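Local coordinates for adenosylmethionine-8-amino-7-oxononanoate aminotransferase (Methanocaldococcus jannaschii, PDB 6ZHK), which probably transfers an amino group to a keto-acid acceptor as a pyridoxal-phosphate-dependent aminotransferase of class III, assigned to biotin biosynthesis, at residues I264-E269 with P294-L299. Numbering follows the deposited sequence.
Sequences IFILDE and PDILCL
F265 and D295 show how a side chain can stand in for a main-chain acceptor just ahead of strand 296-299. With CG anti to its own carbonyl carbon (chi1 -61°), D295 offers OD2, through the anti lone pair, to F265 N at 2.8 Å. F265 O in turn takes two donors, D295 N at 2.9 Å and I296 N at 3.2 Å, so both backbone polar atoms of F265 are held from the 294-299 side. Parallel pairing follows: L267 N to I296 O and C298 N to L267 O are nearly straight, E269 N to C298 O bent (135°). On one face I266 CG2 meets C298 SG at 4.0 Å; on the other, the ring of P294, which follows a cis peptide, lays CG against L267 CB at 3.7 Å, and L297 CD1 rests on E269 CG at 3.6 Å. An alanine in place of D295 would probably leave F265 N without this acceptor and K293 without its salt-bridge partner, although the two main-chain bonds to F265 O would remain. A129 of helix 122-140 touches I266 and I296. The pair belongs to a beta-alpha-beta unit of the PLP-dependent transferase fold. D268, predicted to bind the cofactor, takes V270 N at OD1 and pairs with H156 ND1 at OD2; the bonds of L267 O and E269 N hold the backbone on both sides of it, and so probably set where its carboxylate starts from.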
loop_
_atom_site.group_PDB
_atom_site.type_symbol
_atom_site.label_atom_id
_atom_site.label_comp_id
_atom_site.label_asym_id
_atom_site.label_seq_id
_atom_site.Cartn_x
_atom_site.Cartn_y
_atom_site.Cartn_z
ATOM N N ILE A 264 18.545 6.424 15.017
ATOM C CA ILE A 264 18.185 6.490 13.587
ATOM C C ILE A 264 17.238 7.674 13.339
ATOM O O ILE A 264 16.267 7.906 14.084
ATOM C CB ILE A 264 17.540 5.164 13.106
ATOM C CG1 ILE A 264 18.620 4.130 12.770
ATOM C CG2 ILE A 264 16.672 5.410 11.864
ATOM C CD1 ILE A 264 18.032 2.718 12.609
ATOM N N PHE A 265 17.531 8.424 12.249
ATOM C CA PHE A 265 16.672 9.533 11.869
ATOM C C PHE A 265 16.002 9.170 10.546
ATOM O O PHE A 265 16.689 8.872 9.560
ATOM C CB PHE A 265 17.480 10.840 11.712
ATOM C CG PHE A 265 16.654 12.045 11.297
ATOM C CD1 PHE A 265 15.349 12.220 11.761
ATOM C CD2 PHE A 265 17.172 13.017 10.453
ATOM C CE1 PHE A 265 14.590 13.323 11.388
ATOM C CE2 PHE A 265 16.407 14.121 10.053
ATOM C CZ PHE A 265 15.122 14.272 10.533
ATOM N N ILE A 266 14.640 9.138 10.545
ATOM C CA ILE A 266 13.876 8.834 9.361
ATOM C C ILE A 266 13.287 10.122 8.840
ATOM O O ILE A 266 12.622 10.808 9.594
ATOM C CB ILE A 266 12.738 7.855 9.740
ATOM C CG1 ILE A 266 13.339 6.597 10.388
ATOM C CG2 ILE A 266 11.914 7.605 8.477
ATOM C CD1 ILE A 266 12.214 5.527 10.689
ATOM N N LEU A 267 13.511 10.443 7.563
ATOM C CA LEU A 267 12.874 11.640 7.013
ATOM C C LEU A 267 11.832 11.173 6.006
ATOM O O LEU A 267 12.120 10.431 5.058
ATOM C CB LEU A 267 13.908 12.542 6.346
ATOM C CG LEU A 267 13.467 13.973 6.037
ATOM C CD1 LEU A 267 13.290 14.733 7.344
ATOM C CD2 LEU A 267 14.519 14.679 5.135
ATOM N N ASP A 268 10.579 11.630 6.244
ATOM C CA ASP A 268 9.498 11.277 5.355
ATOM C C ASP A 268 9.354 12.369 4.281
ATOM O O ASP A 268 8.771 13.412 4.550
ATOM C CB ASP A 268 8.210 11.110 6.172
ATOM C CG ASP A 268 6.989 10.878 5.297
ATOM O OD1 ASP A 268 7.140 10.924 4.054
ATOM O OD2 ASP A 268 5.921 10.575 5.888
ATOM N N GLU A 269 9.874 12.113 3.074
ATOM C CA GLU A 269 9.736 13.073 1.968
ATOM C C GLU A 269 8.679 12.572 0.978
ATOM O O GLU A 269 8.755 12.807 -0.213
ATOM C CB GLU A 269 11.105 13.307 1.336
ATOM C CG GLU A 269 12.035 14.114 2.249
ATOM C CD GLU A 269 12.915 15.095 1.480
ATOM O OE1 GLU A 269 12.352 15.898 0.651
ATOM O OE2 GLU A 269 14.168 15.042 1.664
ATOM N N PRO A 294 19.237 12.077 6.565
ATOM C CA PRO A 294 18.729 11.026 7.437
ATOM C C PRO A 294 19.329 9.663 7.130
ATOM O O PRO A 294 19.803 9.430 6.031
ATOM C CB PRO A 294 17.255 10.962 7.011
ATOM C CG PRO A 294 17.286 11.263 5.508
ATOM C CD PRO A 294 18.332 12.401 5.478
ATOM N N ASP A 295 19.152 8.725 8.074
ATOM C CA ASP A 295 19.556 7.347 7.887
ATOM C C ASP A 295 18.599 6.619 6.973
ATOM O O ASP A 295 19.001 5.714 6.239
ATOM C CB ASP A 295 19.552 6.612 9.235
ATOM C CG ASP A 295 20.533 7.281 10.165
ATOM O OD1 ASP A 295 21.753 7.070 9.926
ATOM O OD2 ASP A 295 20.080 8.059 11.038
ATOM N N ILE A 296 17.353 7.049 6.990
ATOM C CA ILE A 296 16.351 6.422 6.142
ATOM C C ILE A 296 15.491 7.552 5.580
ATOM O O ILE A 296 15.109 8.436 6.305
ATOM C CB ILE A 296 15.460 5.443 6.935
ATOM C CG1 ILE A 296 16.261 4.408 7.727
ATOM C CG2 ILE A 296 14.423 4.797 6.031
ATOM C CD1 ILE A 296 15.345 3.322 8.355
ATOM N N LEU A 297 15.222 7.509 4.282
ATOM C CA LEU A 297 14.467 8.489 3.502
ATOM C C LEU A 297 13.260 7.752 2.909
ATOM O O LEU A 297 13.464 6.776 2.201
ATOM C CB LEU A 297 15.359 9.017 2.368
ATOM C CG LEU A 297 14.641 9.962 1.360
ATOM C CD1 LEU A 297 14.169 11.217 2.114
ATOM C CD2 LEU A 297 15.564 10.306 0.188
ATOM N N CYS A 298 12.034 8.295 3.106
ATOM C CA CYS A 298 10.834 7.712 2.528
ATOM C C CYS A 298 10.353 8.600 1.374
ATOM O O CYS A 298 10.306 9.802 1.530
ATOM C CB CYS A 298 9.720 7.623 3.554
ATOM S SG CYS A 298 10.268 6.578 4.940
ATOM N N LEU A 299 10.032 7.995 0.217
ATOM C CA LEU A 299 9.564 8.700 -0.987
ATOM C C LEU A 299 8.263 8.072 -1.486
ATOM O O LEU A 299 7.954 6.926 -1.205
ATOM C CB LEU A 299 10.609 8.545 -2.080
ATOM C CG LEU A 299 12.014 9.051 -1.720
ATOM C CD1 LEU A 299 13.000 8.782 -2.847
ATOM C CD2 LEU A 299 11.940 10.543 -1.418
#